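Local coordinates for protein putative nucleoside-diphosphate-sugar epimerase (Staphylococcus aureus subsp. aureus, PDB 3E48) that is of unknown function but probably binds NAD(P) in a Rossmann-type domain related to that of nucleotide-sugar epimerases, at residues N23-F28 against G180-I185; G10-H15 against D176-V181; D261-Q264 against D268-Q271; N2-G7 against S47-D52. All coordinates share one frame; numbering follows the deposited sequence.

Contact 1 (N23-F28 against G180-I185)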
loop_
_atom_site.group_PDB
_atom_site.type_symbol
_atom_site.label_atom_id
_atom_site.label_comp_id
_atom_site.label_asym_id
_atom_site.label_seq_id
_atom_site.Cartn_x
_atom_site.Cartn_y
_atom_site.Cartn_z
ATOM N N ASN B 23 6.619 -33.108 -5.986
ATOM C CA ASN B 23 7.008 -33.265 -4.585
ATOM C C ASN B 23 6.001 -34.088 -3.792
ATOM O O ASN B 23 6.112 -34.216 -2.573
ATOM C CB ASN B 23 7.184 -31.900 -3.912
ATOM C CG ASN B 23 8.474 -31.212 -4.318
ATOM O OD1 ASN B 23 8.566 -30.607 -5.390
ATOM N ND2 ASN B 23 9.487 -31.319 -3.464
ATOM N N HIS B 24 5.014 -34.629 -4.496
ATOM C CA HIS B 24 3.980 -35.458 -3.891
ATOM C C HIS B 24 3.276 -34.783 -2.707
ATOM O O HIS B 24 3.069 -35.398 -1.658
ATOM C CB HIS B 24 4.598 -36.793 -3.455
ATOM C CG HIS B 24 5.399 -37.465 -4.532
ATOM N ND1 HIS B 24 4.857 -37.833 -5.746
ATOM C CD2 HIS B 24 6.704 -37.829 -4.580
ATOM C CE1 HIS B 24 5.792 -38.392 -6.495
ATOM N NE2 HIS B 24 6.921 -38.402 -5.811
ATOM N N ILE B 25 2.907 -33.514 -2.872
ATOM C CA ILE B 25 2.217 -32.801 -1.805
ATOM C C ILE B 25 0.760 -33.256 -1.811
ATOM O O ILE B 25 0.046 -33.076 -2.795
ATOM C CB ILE B 25 2.299 -31.272 -2.002
ATOM C CG1 ILE B 25 3.772 -30.841 -2.044
ATOM C CG2 ILE B 25 1.587 -30.562 -0.857
ATOM C CD1 ILE B 25 3.988 -29.362 -2.309
ATOM N N ASP B 26 0.325 -33.866 -0.715
ATOM C CA ASP B 26 -1.042 -34.360 -0.634
ATOM C C ASP B 26 -2.008 -33.287 -0.141
ATOM O O ASP B 26 -1.594 -32.257 0.396
ATOM C CB ASP B 26 -1.102 -35.587 0.285
ATOM C CG ASP B 26 -2.334 -36.438 0.043
ATOM O OD1 ASP B 26 -2.625 -36.742 -1.134
ATOM O OD2 ASP B 26 -3.003 -36.813 1.027
ATOM N N HIS B 27 -3.298 -33.540 -0.338
ATOM C CA HIS B 27 -4.351 -32.615 0.081
ATOM C C HIS B 27 -4.238 -31.305 -0.698
ATOM O O HIS B 27 -4.619 -30.243 -0.200
ATOM C CB HIS B 27 -4.231 -32.322 1.578
ATOM C CG HIS B 27 -4.012 -33.540 2.420
ATOM N ND1 HIS B 27 -4.903 -34.590 2.459
ATOM C CD2 HIS B 27 -3.007 -33.868 3.266
ATOM C CE1 HIS B 27 -4.458 -35.512 3.295
ATOM N NE2 HIS B 27 -3.309 -35.099 3.798
ATOM N N PHE B 28 -3.730 -31.392 -1.922
ATOM C CA PHE B 28 -3.542 -30.218 -2.765
ATOM C C PHE B 28 -4.748 -29.949 -3.657
ATOM O O PHE B 28 -5.162 -30.801 -4.448
ATOM C CB PHE B 28 -2.287 -30.399 -3.621
ATOM C CG PHE B 28 -1.666 -29.110 -4.072
ATOM C CD1 PHE B 28 -2.041 -28.520 -5.274
ATOM C CD2 PHE B 28 -0.699 -28.488 -3.292
ATOM C CE1 PHE B 28 -1.458 -27.327 -5.697
ATOM C CE2 PHE B 28 -0.109 -27.293 -3.700
ATOM C CZ PHE B 28 -0.491 -26.712 -4.908
ATOM N N GLY B 180 10.779 -21.569 -4.427
ATOM C CA GLY B 180 10.753 -20.919 -3.128
ATOM C C GLY B 180 9.394 -21.066 -2.466
ATOM O O GLY B 180 9.304 -21.319 -1.264
ATOM N N VAL B 181 8.329 -20.905 -3.247
ATOM C CA VAL B 181 6.978 -21.026 -2.717
ATOM C C VAL B 181 6.717 -22.455 -2.228
ATOM O O VAL B 181 6.137 -22.653 -1.161
ATOM C CB VAL B 181 5.929 -20.618 -3.786
ATOM C CG1 VAL B 181 4.521 -20.910 -3.294
ATOM C CG2 VAL B 181 6.066 -19.127 -4.099
ATOM N N ILE B 182 7.159 -23.440 -3.007
ATOM C CA ILE B 182 6.997 -24.850 -2.649
ATOM C C ILE B 182 7.743 -25.145 -1.346
ATOM O O ILE B 182 7.232 -25.843 -0.468
ATOM C CB ILE B 182 7.544 -25.772 -3.769
ATOM C CG1 ILE B 182 6.605 -25.733 -4.985
ATOM C CG2 ILE B 182 7.729 -27.196 -3.248
ATOM C CD1 ILE B 182 5.226 -26.327 -4.745
ATOM N N ALA B 183 8.947 -24.599 -1.216
ATOM C CA ALA B 183 9.742 -24.813 -0.012
ATOM C C ALA B 183 9.008 -24.265 1.207
ATOM O O ALA B 183 9.040 -24.863 2.283
ATOM C CB ALA B 183 11.107 -24.141 -0.150
ATOM N N ILE B 184 8.344 -23.125 1.037
ATOM C CA ILE B 184 7.597 -22.525 2.135
ATOM C C ILE B 184 6.406 -23.409 2.495
ATOM O O ILE B 184 6.183 -23.716 3.665
ATOM C CB ILE B 184 7.093 -21.119 1.760
ATOM C CG1 ILE B 184 8.296 -20.198 1.531
ATOM C CG2 ILE B 184 6.184 -20.572 2.859
ATOM C CD1 ILE B 184 7.933 -18.809 1.047
ATOM N N ILE B 185 5.657 -23.826 1.479
ATOM C CA ILE B 185 4.486 -24.673 1.677
ATOM C C ILE B 185 4.823 -25.955 2.435
ATOM O O ILE B 185 4.129 -26.327 3.382
ATOM C CB ILE B 185 3.835 -25.056 0.315
ATOM C CG1 ILE B 185 3.244 -23.810 -0.349
ATOM C CG2 ILE B 185 2.736 -26.098 0.529
ATOM C CD1 ILE B 185 2.715 -24.051 -1.759
#
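A Schellman motif ending helix 11-22 turns the chain so that N23 and I25 lie against I182 of helix 174-186. H24, with positive phi, is the C' residue of the motif, and the amide of I25 reaches back to the carbonyl of A20. The loop that follows is the return leg of the first beta-alpha-beta crossover of the Rossmann fold. The contact is modest, without a hydrogen bond across it, and buries 184 Å² in all. Its main touch is methyl to methyl, with I25 CD1 4.1 Å from I182 CD1. The outer arm of I25 is extended (chi2 177°), which carries CD1 away from the loop backbone to the helix, whereas I182 is bent at chi2 (-66°); the two side chains meet obliquely. One helical turn further on, I185 CG2 lies 4.5 Å from I25 CD1, so that methyl faces both isoleucines of the i, i+3 pair. The end of the N23 side chain borders the other branch of I182, CG2, at the more open margin. F28, where the next strand begins, approaches more distantly, its CE2 4.7 Å from I185 CD1. The helix is regular here, I185 N bonding to V181 O at 2.9 Å. Around the contact, I182 also rests on I16 and Q19 of helix 11-22, I25 and F28 share A20 of the same helix, and I185 reaches down to I3 of strand 3-6 and I102 of strand 100-106, so the two helices and the crossover loop cover one face of the parallel part of the sheet.

Contact 2 (G10-H15 against D176-V181)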
loop_
_atom_site.group_PDB
_atom_site.type_symbol
_atom_site.label_atom_id
_atom_site.label_comp_id
_atom_site.label_asym_id
_atom_site.label_seq_id
_atom_site.Cartn_x
_atom_site.Cartn_y
_atom_site.Cartn_z
ATOM N N GLY B 10 -2.394 -20.306 -14.333
ATOM C CA GLY B 10 -1.633 -19.183 -14.857
ATOM C C GLY B 10 -0.187 -19.596 -15.060
ATOM O O GLY B 10 0.188 -20.720 -14.737
ATOM N N HIS B 11 0.637 -18.697 -15.589
ATOM C CA HIS B 11 2.040 -19.026 -15.819
ATOM C C HIS B 11 2.739 -19.467 -14.543
ATOM O O HIS B 11 3.313 -20.554 -14.490
ATOM C CB HIS B 11 2.780 -17.830 -16.420
ATOM C CG HIS B 11 2.369 -17.516 -17.823
ATOM N ND1 HIS B 11 2.446 -18.441 -18.840
ATOM C CD2 HIS B 11 1.890 -16.379 -18.382
ATOM C CE1 HIS B 11 2.035 -17.887 -19.968
ATOM N NE2 HIS B 11 1.692 -16.637 -19.717
ATOM N N LEU B 12 2.696 -18.637 -13.507
ATOM C CA LEU B 12 3.348 -19.005 -12.258
ATOM C C LEU B 12 2.634 -20.175 -11.584
ATOM O O LEU B 12 3.279 -21.093 -11.081
ATOM C CB LEU B 12 3.404 -17.808 -11.305
ATOM C CG LEU B 12 3.957 -18.109 -9.908
ATOM C CD1 LEU B 12 5.402 -18.583 -9.999
ATOM C CD2 LEU B 12 3.864 -16.855 -9.053
ATOM N N GLY B 13 1.305 -20.145 -11.583
ATOM C CA GLY B 13 0.544 -21.219 -10.959
ATOM C C GLY B 13 0.838 -22.599 -11.519
ATOM O O GLY B 13 0.840 -23.591 -10.785
ATOM N N THR B 14 1.083 -22.669 -12.821
ATOM C CA THR B 14 1.379 -23.940 -13.471
ATOM C C THR B 14 2.693 -24.494 -12.922
ATOM O O THR B 14 2.799 -25.691 -12.630
ATOM C CB THR B 14 1.443 -23.761 -15.007
ATOM O OG1 THR B 14 0.143 -23.400 -15.490
ATOM C CG2 THR B 14 1.879 -25.042 -15.688
ATOM N N HIS B 15 3.688 -23.622 -12.770
ATOM C CA HIS B 15 4.980 -24.027 -12.215
ATOM C C HIS B 15 4.787 -24.598 -10.816
ATOM O O HIS B 15 5.264 -25.692 -10.505
ATOM C CB HIS B 15 5.931 -22.827 -12.131
ATOM C CG HIS B 15 6.596 -22.491 -13.428
ATOM N ND1 HIS B 15 7.694 -23.177 -13.901
ATOM C CD2 HIS B 15 6.305 -21.556 -14.363
ATOM C CE1 HIS B 15 8.051 -22.678 -15.070
ATOM N NE2 HIS B 15 7.224 -21.694 -15.374
ATOM N N ASP B 176 12.143 -20.577 -10.370
ATOM C CA ASP B 176 12.752 -20.326 -9.066
ATOM C C ASP B 176 11.770 -19.750 -8.049
ATOM O O ASP B 176 11.852 -20.057 -6.856
ATOM C CB ASP B 176 13.975 -19.410 -9.199
ATOM C CG ASP B 176 15.187 -20.134 -9.772
ATOM O OD1 ASP B 176 15.223 -21.384 -9.725
ATOM O OD2 ASP B 176 16.116 -19.457 -10.252
ATOM N N ILE B 177 10.843 -18.914 -8.507
ATOM C CA ILE B 177 9.855 -18.359 -7.592
ATOM C C ILE B 177 9.042 -19.539 -7.079
ATOM O O ILE B 177 8.805 -19.669 -5.879
ATOM C CB ILE B 177 8.920 -17.368 -8.310
ATOM C CG1 ILE B 177 9.696 -16.092 -8.642
ATOM C CG2 ILE B 177 7.698 -17.061 -7.433
ATOM C CD1 ILE B 177 8.956 -15.152 -9.552
ATOM N N ALA B 178 8.639 -20.413 -7.996
ATOM C CA ALA B 178 7.859 -21.583 -7.621
ATOM C C ALA B 178 8.622 -22.470 -6.643
ATOM O O ALA B 178 8.031 -23.004 -5.706
ATOM C CB ALA B 178 7.463 -22.375 -8.864
ATOM N N ARG B 179 9.928 -22.642 -6.845
ATOM C CA ARG B 179 10.692 -23.482 -5.922
ATOM C C ARG B 179 10.672 -22.892 -4.514
ATOM O O ARG B 179 10.559 -23.619 -3.524
ATOM C CB ARG B 179 12.137 -23.654 -6.403
ATOM C CG ARG B 179 12.264 -24.412 -7.722
ATOM C CD ARG B 179 13.700 -24.389 -8.224
ATOM N NE ARG B 179 14.604 -25.127 -7.346
ATOM C CZ ARG B 179 15.931 -25.045 -7.404
ATOM N NH1 ARG B 179 16.511 -24.251 -8.296
ATOM N NH2 ARG B 179 16.676 -25.756 -6.576
ATOM N N GLY B 180 10.779 -21.569 -4.427
ATOM C CA GLY B 180 10.753 -20.919 -3.128
ATOM C C GLY B 180 9.394 -21.066 -2.466
ATOM O O GLY B 180 9.304 -21.319 -1.264
ATOM N N VAL B 181 8.329 -20.905 -3.247
ATOM C CA VAL B 181 6.978 -21.026 -2.717
ATOM C C VAL B 181 6.717 -22.455 -2.228
ATOM O O VAL B 181 6.137 -22.653 -1.161
ATOM C CB VAL B 181 5.929 -20.618 -3.786
ATOM C CG1 VAL B 181 4.521 -20.910 -3.294
ATOM C CG2 VAL B 181 6.066 -19.127 -4.099
#
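Helices 11-15 and 176-181 cross at -54° with their axes 9.1 Å apart at closest approach, bringing H15 CA and A178 CA to 5.9 Å. The first of them is the opening helix of the Rossmann fold, entered through the glycine-rich TGxxGxxG signature to which G10 and G13 belong; in related proteins this turn and the start of its helix face the pyrophosphate of the dinucleotide, consistent with NAD(P) binding here. The close spot is made by the CB atoms: A178 CB lies 3.6 Å from H15 CB, so the histidine touches with the base of its side chain. Its ring is swung off toward the backbone N side of that residue. The H15 side chain also touches R174. Nearer the helix start, L12 stands roughly perpendicular to I177. With L12 CG trans to its own amide nitrogen (chi1 175°), its CD1 comes to 3.8 Å from I177 CG2, and CD2 lies only slightly farther from the same methyl. M140 and Y143 of strand 134-143 pack on both L12 and I177, closing this buried apolar cluster from the sheet side. At the N-cap, G10 O is gripped twice from opposite faces of its carbonyl plane, by T14 N at 2.9 Å and by T14 OG1 at 2.8 Å, the hydroxyl standing 35° out of that plane.

Contact 3 (D261-Q264 against D268-Q271)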
loop_
_atom_site.group_PDB
_atom_site.type_symbol
_atom_site.label_atom_id
_atom_site.label_comp_id
_atom_site.label_asym_id
_atom_site.label_seq_id
_atom_site.Cartn_x
_atom_site.Cartn_y
_atom_site.Cartn_z
ATOM N N ASP B 261 16.833 -15.048 0.987
ATOM C CA ASP B 261 15.715 -15.957 1.233
ATOM C C ASP B 261 15.652 -17.164 0.296
ATOM O O ASP B 261 15.367 -18.274 0.741
ATOM C CB ASP B 261 14.373 -15.214 1.173
ATOM C CG ASP B 261 14.215 -14.179 2.281
ATOM O OD1 ASP B 261 14.671 -14.419 3.424
ATOM O OD2 ASP B 261 13.606 -13.121 2.014
ATOM N N PHE B 262 15.898 -16.964 -0.994
ATOM C CA PHE B 262 15.845 -18.087 -1.926
ATOM C C PHE B 262 16.841 -19.171 -1.531
ATOM O O PHE B 262 16.489 -20.348 -1.429
ATOM C CB PHE B 262 16.146 -17.634 -3.354
ATOM C CG PHE B 262 16.095 -18.748 -4.358
ATOM C CD1 PHE B 262 14.876 -19.207 -4.849
ATOM C CD2 PHE B 262 17.266 -19.357 -4.796
ATOM C CE1 PHE B 262 14.825 -20.257 -5.763
ATOM C CE2 PHE B 262 17.227 -20.408 -5.711
ATOM C CZ PHE B 262 16.004 -20.860 -6.197
ATOM N N LYS B 263 18.089 -18.770 -1.309
ATOM C CA LYS B 263 19.133 -19.713 -0.930
ATOM C C LYS B 263 18.832 -20.390 0.403
ATOM O O LYS B 263 19.064 -21.586 0.561
ATOM C CB LYS B 263 20.485 -18.993 -0.861
ATOM C CG LYS B 263 21.695 -19.922 -0.784
ATOM C CD LYS B 263 21.955 -20.418 0.629
ATOM C CE LYS B 263 22.384 -19.272 1.540
ATOM N NZ LYS B 263 22.613 -19.728 2.942
ATOM N N GLN B 264 18.311 -19.635 1.364
ATOM C CA GLN B 264 18.005 -20.214 2.668
ATOM C C GLN B 264 16.805 -21.155 2.605
ATOM O O GLN B 264 16.725 -22.119 3.364
ATOM C CB GLN B 264 17.746 -19.110 3.697
ATOM C CG GLN B 264 18.919 -18.140 3.841
ATOM C CD GLN B 264 18.720 -17.131 4.952
ATOM O OE1 GLN B 264 17.627 -16.590 5.127
ATOM N NE2 GLN B 264 19.783 -16.855 5.697
ATOM N N ASP B 268 19.927 -23.537 -2.613
ATOM C CA ASP B 268 20.550 -23.554 -3.928
ATOM C C ASP B 268 20.663 -22.128 -4.446
ATOM O O ASP B 268 20.117 -21.202 -3.849
ATOM C CB ASP B 268 19.718 -24.420 -4.886
ATOM C CG ASP B 268 20.362 -24.573 -6.252
ATOM O OD1 ASP B 268 21.610 -24.634 -6.329
ATOM O OD2 ASP B 268 19.617 -24.656 -7.253
ATOM N N GLN B 269 21.393 -21.959 -5.540
ATOM C CA GLN B 269 21.581 -20.650 -6.151
ATOM C C GLN B 269 20.511 -20.438 -7.216
ATOM O O GLN B 269 20.138 -21.376 -7.920
ATOM C CB GLN B 269 22.961 -20.573 -6.809
ATOM C CG GLN B 269 24.142 -20.689 -5.853
ATOM C CD GLN B 269 24.318 -19.453 -4.996
ATOM O OE1 GLN B 269 24.379 -18.336 -5.509
ATOM N NE2 GLN B 269 24.414 -19.645 -3.688
ATOM N N PRO B 270 19.988 -19.210 -7.339
ATOM C CA PRO B 270 18.966 -18.971 -8.363
ATOM C C PRO B 270 19.600 -19.081 -9.745
ATOM O O PRO B 270 20.803 -18.878 -9.892
ATOM C CB PRO B 270 18.486 -17.553 -8.049
ATOM C CG PRO B 270 19.687 -16.912 -7.427
ATOM C CD PRO B 270 20.198 -18.007 -6.516
ATOM N N GLN B 271 18.798 -19.416 -10.750
ATOM C CA GLN B 271 19.310 -19.542 -12.104
ATOM C C GLN B 271 19.578 -18.171 -12.716
ATOM O O GLN B 271 18.737 -17.274 -12.641
ATOM C CB GLN B 271 18.321 -20.307 -12.983
ATOM C CG GLN B 271 18.884 -20.643 -14.350
ATOM C CD GLN B 271 17.922 -21.441 -15.206
ATOM O OE1 GLN B 271 18.329 -22.085 -16.178
ATOM N NE2 GLN B 271 16.641 -21.398 -14.861
#
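F262 projects from helix 261-266 onto the chain that doubles back after the helix, meeting D268, Q269 and P270 in turn. Its CG is trans to the backbone N (chi1 -180°), which sends the ring outward from the helix and sets its CD2-CE2 side against the returning backbone. F262 CE2 is 3.4 Å from P270 N, on an oblique approach, while the carbonyl carbon of Q269 lies near the ring plane, at the edge. F262 CD2 also touches P270 CD at 3.7 Å, the ring and the proline running past each other in opposite directions. This turn ties helix 261-266 to helix 174-186 of the Rossmann fold, F262 packing on D176 and R179, and to strand 194-203, where P270 O accepts a hydrogen bond from Y200 OH. K263, next along, meets the loop through its backbone, with K263 CA 3.4 Å from D268 O in a CH...O contact. That carbonyl is buried here and has no hydrogen-bond partner in the model, so the contact is a weak substitute for one. The carboxylate of D268 is better provided for: OD2 forms a salt bridge with R179, and OD1 takes a weak bond from Q269 N at 2.8 Å. On the solvent side the K263 chain, bent at chi2 and chi3, runs alongside that of Q269, K263 CG lying 4.0 Å from Q269 NE2.

Contact 4 (N2-G7 against S47-D52)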
loop_
_atom_site.group_PDB
_atom_site.type_symbol
_atom_site.label_atom_id
_atom_site.label_comp_id
_atom_site.label_asym_id
_atom_site.label_seq_id
_atom_site.Cartn_x
_atom_site.Cartn_y
_atom_site.Cartn_z
ATOM N N ASN B 2 -5.329 -29.261 4.395
ATOM C CA ASN B 2 -5.763 -28.992 3.036
ATOM C C ASN B 2 -5.229 -27.679 2.500
ATOM O O ASN B 2 -5.475 -26.611 3.065
ATOM C CB ASN B 2 -7.287 -29.024 2.975
ATOM C CG ASN B 2 -7.839 -30.372 3.389
ATOM O OD1 ASN B 2 -7.499 -31.400 2.797
ATOM N ND2 ASN B 2 -8.678 -30.381 4.415
ATOM N N ILE B 3 -4.501 -27.782 1.393
ATOM C CA ILE B 3 -3.883 -26.639 0.734
ATOM C C ILE B 3 -4.623 -26.304 -0.550
ATOM O O ILE B 3 -4.984 -27.191 -1.322
ATOM C CB ILE B 3 -2.420 -26.941 0.360
ATOM C CG1 ILE B 3 -1.653 -27.440 1.581
ATOM C CG2 ILE B 3 -1.763 -25.689 -0.201
ATOM C CD1 ILE B 3 -0.278 -27.977 1.247
HETATM N N MSE B 4 -4.833 -25.013 -0.773
HETATM C CA MSE B 4 -5.523 -24.536 -1.962
HETATM C C MSE B 4 -4.676 -23.483 -2.675
HETATM O O MSE B 4 -4.280 -22.491 -2.070
HETATM C CB MSE B 4 -6.870 -23.928 -1.563
HETATM C CG MSE B 4 -7.382 -22.860 -2.503
HETATM SE SE MSE B 4 -8.020 -23.572 -4.176
HETATM C CE MSE B 4 -9.463 -24.626 -3.467
ATOM N N LEU B 5 -4.387 -23.715 -3.951
ATOM C CA LEU B 5 -3.619 -22.769 -4.755
ATOM C C LEU B 5 -4.580 -22.109 -5.741
ATOM O O LEU B 5 -5.174 -22.797 -6.576
ATOM C CB LEU B 5 -2.522 -23.494 -5.542
ATOM C CG LEU B 5 -1.755 -22.610 -6.548
ATOM C CD1 LEU B 5 -0.963 -21.547 -5.793
ATOM C CD2 LEU B 5 -0.811 -23.468 -7.393
ATOM N N THR B 6 -4.757 -20.794 -5.650
ATOM C CA THR B 6 -5.655 -20.116 -6.586
ATOM C C THR B 6 -4.876 -19.660 -7.816
ATOM O O THR B 6 -3.672 -19.417 -7.736
ATOM C CB THR B 6 -6.357 -18.880 -5.945
ATOM O OG1 THR B 6 -5.387 -17.861 -5.674
ATOM C CG2 THR B 6 -7.060 -19.273 -4.646
ATOM N N GLY B 7 -5.565 -19.553 -8.951
ATOM C CA GLY B 7 -4.921 -19.131 -10.186
ATOM C C GLY B 7 -3.874 -20.126 -10.654
ATOM O O GLY B 7 -2.896 -19.762 -11.304
ATOM N N SER B 47 -7.206 -31.722 -6.513
ATOM C CA SER B 47 -8.653 -31.565 -6.579
ATOM C C SER B 47 -8.915 -30.191 -7.172
ATOM O O SER B 47 -8.300 -29.208 -6.775
ATOM C CB SER B 47 -9.274 -31.676 -5.188
ATOM O OG SER B 47 -9.052 -32.972 -4.648
ATOM N N VAL B 48 -9.836 -30.141 -8.124
ATOM C CA VAL B 48 -10.166 -28.916 -8.834
ATOM C C VAL B 48 -11.497 -28.286 -8.457
ATOM O O VAL B 48 -12.533 -28.950 -8.467
ATOM C CB VAL B 48 -10.195 -29.186 -10.350
ATOM C CG1 VAL B 48 -10.443 -27.897 -11.115
ATOM C CG2 VAL B 48 -8.891 -29.846 -10.779
ATOM N N ARG B 49 -11.462 -26.996 -8.135
ATOM C CA ARG B 49 -12.668 -26.249 -7.803
ATOM C C ARG B 49 -12.697 -25.011 -8.691
ATOM O O ARG B 49 -11.648 -24.476 -9.051
ATOM C CB ARG B 49 -12.660 -25.841 -6.327
ATOM C CG ARG B 49 -12.799 -27.021 -5.376
ATOM C CD ARG B 49 -12.824 -26.583 -3.925
ATOM N NE ARG B 49 -13.116 -27.710 -3.040
ATOM C CZ ARG B 49 -13.137 -27.636 -1.714
ATOM N NH1 ARG B 49 -12.879 -26.484 -1.108
ATOM N NH2 ARG B 49 -13.418 -28.716 -0.996
ATOM N N GLN B 50 -13.897 -24.574 -9.061
ATOM C CA GLN B 50 -14.047 -23.396 -9.906
ATOM C C GLN B 50 -14.141 -22.185 -8.990
ATOM O O GLN B 50 -14.816 -22.228 -7.960
ATOM C CB GLN B 50 -15.307 -23.510 -10.775
ATOM C CG GLN B 50 -15.347 -22.501 -11.923
ATOM C CD GLN B 50 -16.394 -22.839 -12.974
ATOM O OE1 GLN B 50 -16.461 -23.971 -13.456
ATOM N NE2 GLN B 50 -17.200 -21.852 -13.349
ATOM N N LEU B 51 -13.469 -21.104 -9.374
ATOM C CA LEU B 51 -13.446 -19.891 -8.572
ATOM C C LEU B 51 -13.384 -18.626 -9.428
ATOM O O LEU B 51 -12.778 -18.615 -10.499
ATOM C CB LEU B 51 -12.232 -19.942 -7.637
ATOM C CG LEU B 51 -11.791 -18.671 -6.913
ATOM C CD1 LEU B 51 -12.862 -18.232 -5.933
ATOM C CD2 LEU B 51 -10.479 -18.942 -6.186
ATOM N N ASP B 52 -14.033 -17.573 -8.945
ATOM C CA ASP B 52 -14.047 -16.270 -9.608
ATOM C C ASP B 52 -13.612 -15.281 -8.531
ATOM O O ASP B 52 -14.353 -15.032 -7.579
ATOM C CB ASP B 52 -15.464 -15.939 -10.094
ATOM C CG ASP B 52 -15.591 -14.523 -10.650
ATOM O OD1 ASP B 52 -16.721 -14.142 -11.022
ATOM O OD2 ASP B 52 -14.580 -13.790 -10.715
#
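T6 and L51 make the snugger half of this contact, M4 and R49 the half that opens toward solvent. The segments belong to strands 3-6 and 47-50 of the parallel part of the Rossmann sheet, which are not neighbours: strand 28-32 runs between them, so side chains alone meet, and no hydrogen bond spans the gap. At the buried end T6 CA and L51 CA are 8.0 Å apart, and T6 CG2 lies 3.8 Å from L51 CD2. T6 OG1 takes the crowded position between its backbone N and carbonyl carbon (chi1 67°), leaving the methyl for the leucine, while the hydroxyl is hydrogen-bonded to the phenol oxygen of Y53. S58, M59 and A62 of helix 56-63 pack on L51, placing this pair under the helix on the sheet face away from helix 11-22. Toward the other end the packing rests on a single touch. M4, modelled as selenomethionine, is bent at chi2 and chi3, and its terminal CE meets R49 CD at 3.9 Å; the two side chains lie askew, with M66 touching both. The arginine thus offers its aliphatic part to the core residue. From CG to NE its chain is extended, carrying the guanidinium past the methionine to the end of helix 56-63, where R49 NH1 donates to the carbonyl oxygens of both A62 and K64.

In the fold
Contacts 1 and 2 lie 11 Å apart between centres on the same helix, 174-186, and share G180 and V181; together they bring helix 11-22 and its exit loop against it. Contact 4 belongs to the sheet beneath: its I3 N bonds to H27 O of contact 1 at 2.9 Å, and I3 CD1 packs on I185 CG2, while L5 CD2 packs near G13 O of contact 2. Contact 3 joins from the other side of helix 174-186, where D176 OD2 accepts from Q271 N at 2.7 Å. It is about 28 Å from contact 4, centre to centre. The glycine-rich sequence presumed to face the dinucleotide is shared between contact 4 (T6, G7) and contact 2 (G10, G13).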